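Local coordinates for protein dual function macrocyclase-peptidase POPB (Galerina marginata, PDB 5N4B) that cleaves peptide bonds after proline and macrocyclises the trimmed precursor peptide in the biosynthesis of the amanitin toxins, at residues Asp232-His240 with Ile250-Trp261. The protein carries 1 engineered substitution. Numbering follows the deposited sequence.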
loop_
_atom_site.group_PDB
_atom_site.type_symbol
_atom_site.label_atom_id
_atom_site.label_comp_id
_atom_site.label_asym_id
_atom_site.label_seq_id
_atom_site.Cartn_x
_atom_site.Cartn_y
_atom_site.Cartn_z
ATOM N N ASP A 232 17.378 8.323 4.034
ATOM C CA ASP A 232 17.040 7.869 5.360
ATOM C C ASP A 232 18.026 6.771 5.710
ATOM O O ASP A 232 17.920 5.647 5.200
ATOM C CB ASP A 232 15.595 7.377 5.371
ATOM C CG ASP A 232 14.618 8.448 4.952
ATOM O OD1 ASP A 232 14.760 9.622 5.370
ATOM O OD2 ASP A 232 13.697 8.082 4.178
ATOM N N ARG A 233 18.975 7.092 6.572
ATOM C CA ARG A 233 20.010 6.151 6.982
ATOM C C ARG A 233 20.191 6.246 8.488
ATOM O O ARG A 233 19.839 7.236 9.132
ATOM C CB ARG A 233 21.341 6.395 6.264
ATOM C CG ARG A 233 21.292 6.167 4.793
ATOM C CD ARG A 233 21.201 4.684 4.496
ATOM N NE ARG A 233 21.315 4.399 3.065
ATOM C CZ ARG A 233 20.298 4.367 2.208
ATOM N NH1 ARG A 233 19.043 4.601 2.602
ATOM N NH2 ARG A 233 20.552 4.101 0.935
ATOM N N ASN A 234 20.804 5.205 9.054
ATOM C CA ASN A 234 21.122 5.182 10.474
ATOM C C ASN A 234 19.863 5.293 11.336
ATOM O O ASN A 234 19.838 5.966 12.375
ATOM C CB ASN A 234 22.162 6.255 10.844
ATOM C CG ASN A 234 23.490 6.012 10.178
ATOM O OD1 ASN A 234 24.291 5.140 10.601
ATOM N ND2 ASN A 234 23.712 6.713 9.124
ATOM N N ALA A 235 18.864 4.492 10.965
ATOM C CA ALA A 235 17.650 4.374 11.772
ATOM C C ALA A 235 17.956 3.900 13.177
ATOM O O ALA A 235 18.898 3.123 13.433
ATOM C CB ALA A 235 16.683 3.384 11.141
ATOM N N MET A 236 17.126 4.348 14.091
ATOM C CA MET A 236 17.211 4.005 15.502
ATOM C C MET A 236 15.828 3.586 15.961
ATOM O O MET A 236 14.848 4.315 15.757
ATOM C CB MET A 236 17.623 5.228 16.357
ATOM C CG MET A 236 18.985 5.773 16.034
ATOM S SD MET A 236 19.215 7.464 16.596
ATOM C CE MET A 236 18.520 8.315 15.179
ATOM N N MET A 237 15.730 2.452 16.633
ATOM C CA MET A 237 14.514 2.125 17.362
ATOM C C MET A 237 14.619 2.748 18.749
ATOM O O MET A 237 15.574 2.492 19.489
ATOM C CB MET A 237 14.302 0.612 17.440
ATOM C CG MET A 237 13.053 0.195 18.172
ATOM S SD MET A 237 11.509 0.806 17.511
ATOM C CE MET A 237 11.547 0.039 15.904
ATOM N N CYS A 238 13.649 3.565 19.095
ATOM C CA CYS A 238 13.687 4.383 20.282
ATOM C C CYS A 238 12.439 4.172 21.109
ATOM O O CYS A 238 11.426 3.621 20.625
ATOM C CB CYS A 238 13.772 5.866 19.921
ATOM S SG CYS A 238 15.327 6.319 19.129
ATOM N N TYR A 239 12.526 4.613 22.361
ATOM C CA TYR A 239 11.421 4.576 23.306
ATOM C C TYR A 239 11.175 5.962 23.866
ATOM O O TYR A 239 12.112 6.617 24.339
ATOM C CB TYR A 239 11.716 3.581 24.434
ATOM C CG TYR A 239 10.702 3.550 25.507
ATOM C CD1 TYR A 239 9.485 2.872 25.391
ATOM C CD2 TYR A 239 10.986 4.228 26.688
ATOM C CE1 TYR A 239 8.580 2.904 26.494
ATOM C CE2 TYR A 239 10.112 4.271 27.713
ATOM C CZ TYR A 239 8.953 3.619 27.630
ATOM O OH TYR A 239 8.158 3.749 28.771
ATOM N N HIS A 240 9.928 6.420 23.776
ATOM C CA HIS A 240 9.484 7.696 24.309
ATOM C C HIS A 240 8.580 7.482 25.511
ATOM O O HIS A 240 7.564 6.784 25.406
ATOM C CB HIS A 240 8.702 8.470 23.248
ATOM C CG HIS A 240 8.177 9.753 23.771
ATOM N ND1 HIS A 240 9.017 10.775 24.138
ATOM C CD2 HIS A 240 6.940 10.141 24.134
ATOM C CE1 HIS A 240 8.311 11.778 24.636
ATOM N NE2 HIS A 240 7.040 11.423 24.639
ATOM N N ILE A 250 15.011 6.930 24.897
ATOM C CA ILE A 250 16.017 5.877 24.982
ATOM C C ILE A 250 16.219 5.286 23.594
ATOM O O ILE A 250 15.240 5.007 22.892
ATOM C CB ILE A 250 15.532 4.795 25.967
ATOM C CG1 ILE A 250 15.486 5.378 27.381
ATOM C CG2 ILE A 250 16.430 3.567 25.911
ATOM C CD1 ILE A 250 14.746 4.506 28.376
ATOM N N ILE A 251 17.466 5.059 23.185
ATOM C CA ILE A 251 17.770 4.310 21.975
ATOM C C ILE A 251 17.791 2.836 22.363
ATOM O O ILE A 251 18.706 2.379 23.064
ATOM C CB ILE A 251 19.103 4.724 21.327
ATOM C CG1 ILE A 251 19.014 6.162 20.813
ATOM C CG2 ILE A 251 19.394 3.808 20.142
ATOM C CD1 ILE A 251 20.346 6.686 20.223
ATOM N N VAL A 252 16.771 2.098 21.932
ATOM C CA VAL A 252 16.603 0.669 22.187
ATOM C C VAL A 252 17.518 -0.152 21.282
ATOM O O VAL A 252 18.097 -1.169 21.696
ATOM C CB VAL A 252 15.111 0.336 21.959
ATOM C CG1 VAL A 252 14.853 -1.094 21.910
ATOM C CG2 VAL A 252 14.276 0.994 23.051
ATOM N N TYR A 253 17.681 0.262 20.031
ATOM C CA TYR A 253 18.597 -0.417 19.133
ATOM C C TYR A 253 19.002 0.498 17.981
ATOM O O TYR A 253 18.184 1.234 17.440
ATOM C CB TYR A 253 18.041 -1.729 18.535
ATOM C CG TYR A 253 19.171 -2.532 17.914
ATOM C CD1 TYR A 253 20.131 -3.110 18.728
ATOM C CD2 TYR A 253 19.283 -2.699 16.564
ATOM C CE1 TYR A 253 21.214 -3.794 18.184
ATOM C CE2 TYR A 253 20.327 -3.418 15.974
ATOM C CZ TYR A 253 21.299 -3.955 16.808
ATOM O OH TYR A 253 22.387 -4.644 16.314
ATOM N N GLN A 254 20.263 0.393 17.565
ATOM C CA GLN A 254 20.726 0.901 16.278
ATOM C C GLN A 254 21.959 0.106 15.877
ATOM O O GLN A 254 22.542 -0.602 16.711
ATOM C CB GLN A 254 21.023 2.401 16.326
ATOM C CG GLN A 254 22.241 2.798 17.091
ATOM C CD GLN A 254 22.479 4.300 16.956
ATOM O OE1 GLN A 254 22.590 4.840 15.845
ATOM N NE2 GLN A 254 22.522 4.959 18.058
ATOM N N ASP A 255 22.333 0.206 14.605
ATOM C CA ASP A 255 23.475 -0.565 14.098
ATOM C C ASP A 255 24.245 0.294 13.111
ATOM O O ASP A 255 23.934 0.332 11.922
ATOM C CB ASP A 255 23.043 -1.891 13.489
ATOM C CG ASP A 255 24.198 -2.739 13.087
ATOM O OD1 ASP A 255 25.331 -2.215 13.108
ATOM O OD2 ASP A 255 23.954 -3.913 12.695
ATOM N N ASN A 256 25.297 0.949 13.637
ATOM C CA ASN A 256 26.133 1.824 12.828
ATOM C C ASN A 256 26.886 1.070 11.738
ATOM O O ASN A 256 27.271 1.680 10.741
ATOM C CB ASN A 256 27.159 2.514 13.740
ATOM C CG ASN A 256 26.517 3.257 14.922
ATOM O OD1 ASN A 256 25.453 3.881 14.811
ATOM N ND2 ASN A 256 27.186 3.193 16.070
ATOM N N GLU A 257 27.081 -0.246 11.884
ATOM C CA GLU A 257 27.768 -1.044 10.878
ATOM C C GLU A 257 26.894 -1.316 9.670
ATOM O O GLU A 257 27.398 -1.654 8.605
ATOM C CB GLU A 257 28.226 -2.382 11.475
ATOM C CG GLU A 257 29.107 -3.199 10.580
ATOM C CD GLU A 257 29.367 -4.604 11.128
ATOM O OE1 GLU A 257 29.256 -4.794 12.364
ATOM O OE2 GLU A 257 29.687 -5.510 10.319
ATOM N N HIS A 258 25.568 -1.219 9.815
ATOM C CA HIS A 258 24.635 -1.519 8.736
ATOM C C HIS A 258 23.647 -0.361 8.628
ATOM O O HIS A 258 22.484 -0.492 9.010
ATOM C CB HIS A 258 23.909 -2.829 9.013
ATOM C CG HIS A 258 24.811 -4.002 9.091
ATOM N ND1 HIS A 258 25.123 -4.635 10.271
ATOM C CD2 HIS A 258 25.483 -4.653 8.117
ATOM C CE1 HIS A 258 25.926 -5.657 10.019
ATOM N NE2 HIS A 258 26.170 -5.682 8.725
ATOM N N PRO A 259 24.074 0.782 8.099
ATOM C CA PRO A 259 23.240 1.982 8.163
ATOM C C PRO A 259 21.974 1.910 7.359
ATOM O O PRO A 259 21.103 2.763 7.589
ATOM C CB PRO A 259 24.167 3.095 7.663
ATOM C CG PRO A 259 25.297 2.395 7.019
ATOM C CD PRO A 259 25.426 1.052 7.601
ATOM N N GLU A 260 21.830 0.954 6.447
ATOM C CA GLU A 260 20.647 0.827 5.631
ATOM C C GLU A 260 19.566 -0.042 6.269
ATOM O O GLU A 260 18.427 -0.007 5.796
ATOM C CB GLU A 260 21.001 0.301 4.232
ATOM C CG GLU A 260 21.238 -1.195 4.080
ATOM C CD GLU A 260 22.592 -1.758 4.592
ATOM O OE1 GLU A 260 23.397 -1.091 5.342
ATOM O OE2 GLU A 260 22.821 -2.942 4.205
ATOM N N TRP A 261 19.892 -0.796 7.325
ATOM C CA TRP A 261 18.899 -1.673 7.946
ATOM C C TRP A 261 17.868 -0.823 8.695
ATOM O O TRP A 261 18.174 0.241 9.227
ATOM C CB TRP A 261 19.546 -2.646 8.910
ATOM C CG TRP A 261 20.470 -3.643 8.294
ATOM C CD1 TRP A 261 20.957 -3.647 7.020
ATOM C CD2 TRP A 261 21.039 -4.764 8.955
ATOM N NE1 TRP A 261 21.795 -4.738 6.858
ATOM C CE2 TRP A 261 21.853 -5.433 8.033
ATOM C CE3 TRP A 261 20.939 -5.266 10.244
ATOM C CZ2 TRP A 261 22.572 -6.575 8.367
ATOM C CZ3 TRP A 261 21.636 -6.437 10.581
ATOM C CH2 TRP A 261 22.460 -7.055 9.648
HETATM O O HOH W 1 27.001 4.439 10.247
HETATM O O HOH W 2 18.469 2.855 8.280
HETATM O O HOH W 3 21.187 2.223 12.667
#
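M237 and the pair V252 and Y253 meet at a classic beta bulge: M237 O accepts from V252 N at 2.7 Å and from Y253 N at 3.1 Å, while M237 N returns a bond to Y253 O. The V252 bond is the most bent of the three, 133° at its hydrogen. Past the bulge, Y239 and I250 exchange two backbone bonds. With CG anti to the backbone N (chi1 175°), the Y239 ring runs beside the I250 side chain, its CD2 4.1 Å from I250 CD1. Y239 CB rests against V252 CG2 at 3.9 Å. On the other face of the sheet the M236 side chain crosses that of I251 at a slant, SD 3.9 Å from I251 CD1, and C238 SG lies against I251 CG1.

Where the strands part, N234 N binds P259 O at 2.9 Å, in the carbonyl plane and on a lone pair. The N234 side chain runs alongside P259, its OD1 3.6 Å from P259 CB, and OD1 accepts a hydrogen bond from a water that also donates to N256 O. A second water accepts from A235 N and donates to both P259 O and W261 O. Behind them, D255 shapes the loop through an Asx turn to E257 N and a bond to H258 ND1.

Strand 250-254 is an edge strand of a four-stranded propeller blade, and Y253 meets W289 and Y263 of the next blade edge-to-face. Direct bonds thus zip the hairpin, whereas at the end where the chains separate one direct bond is supplemented by bridging waters.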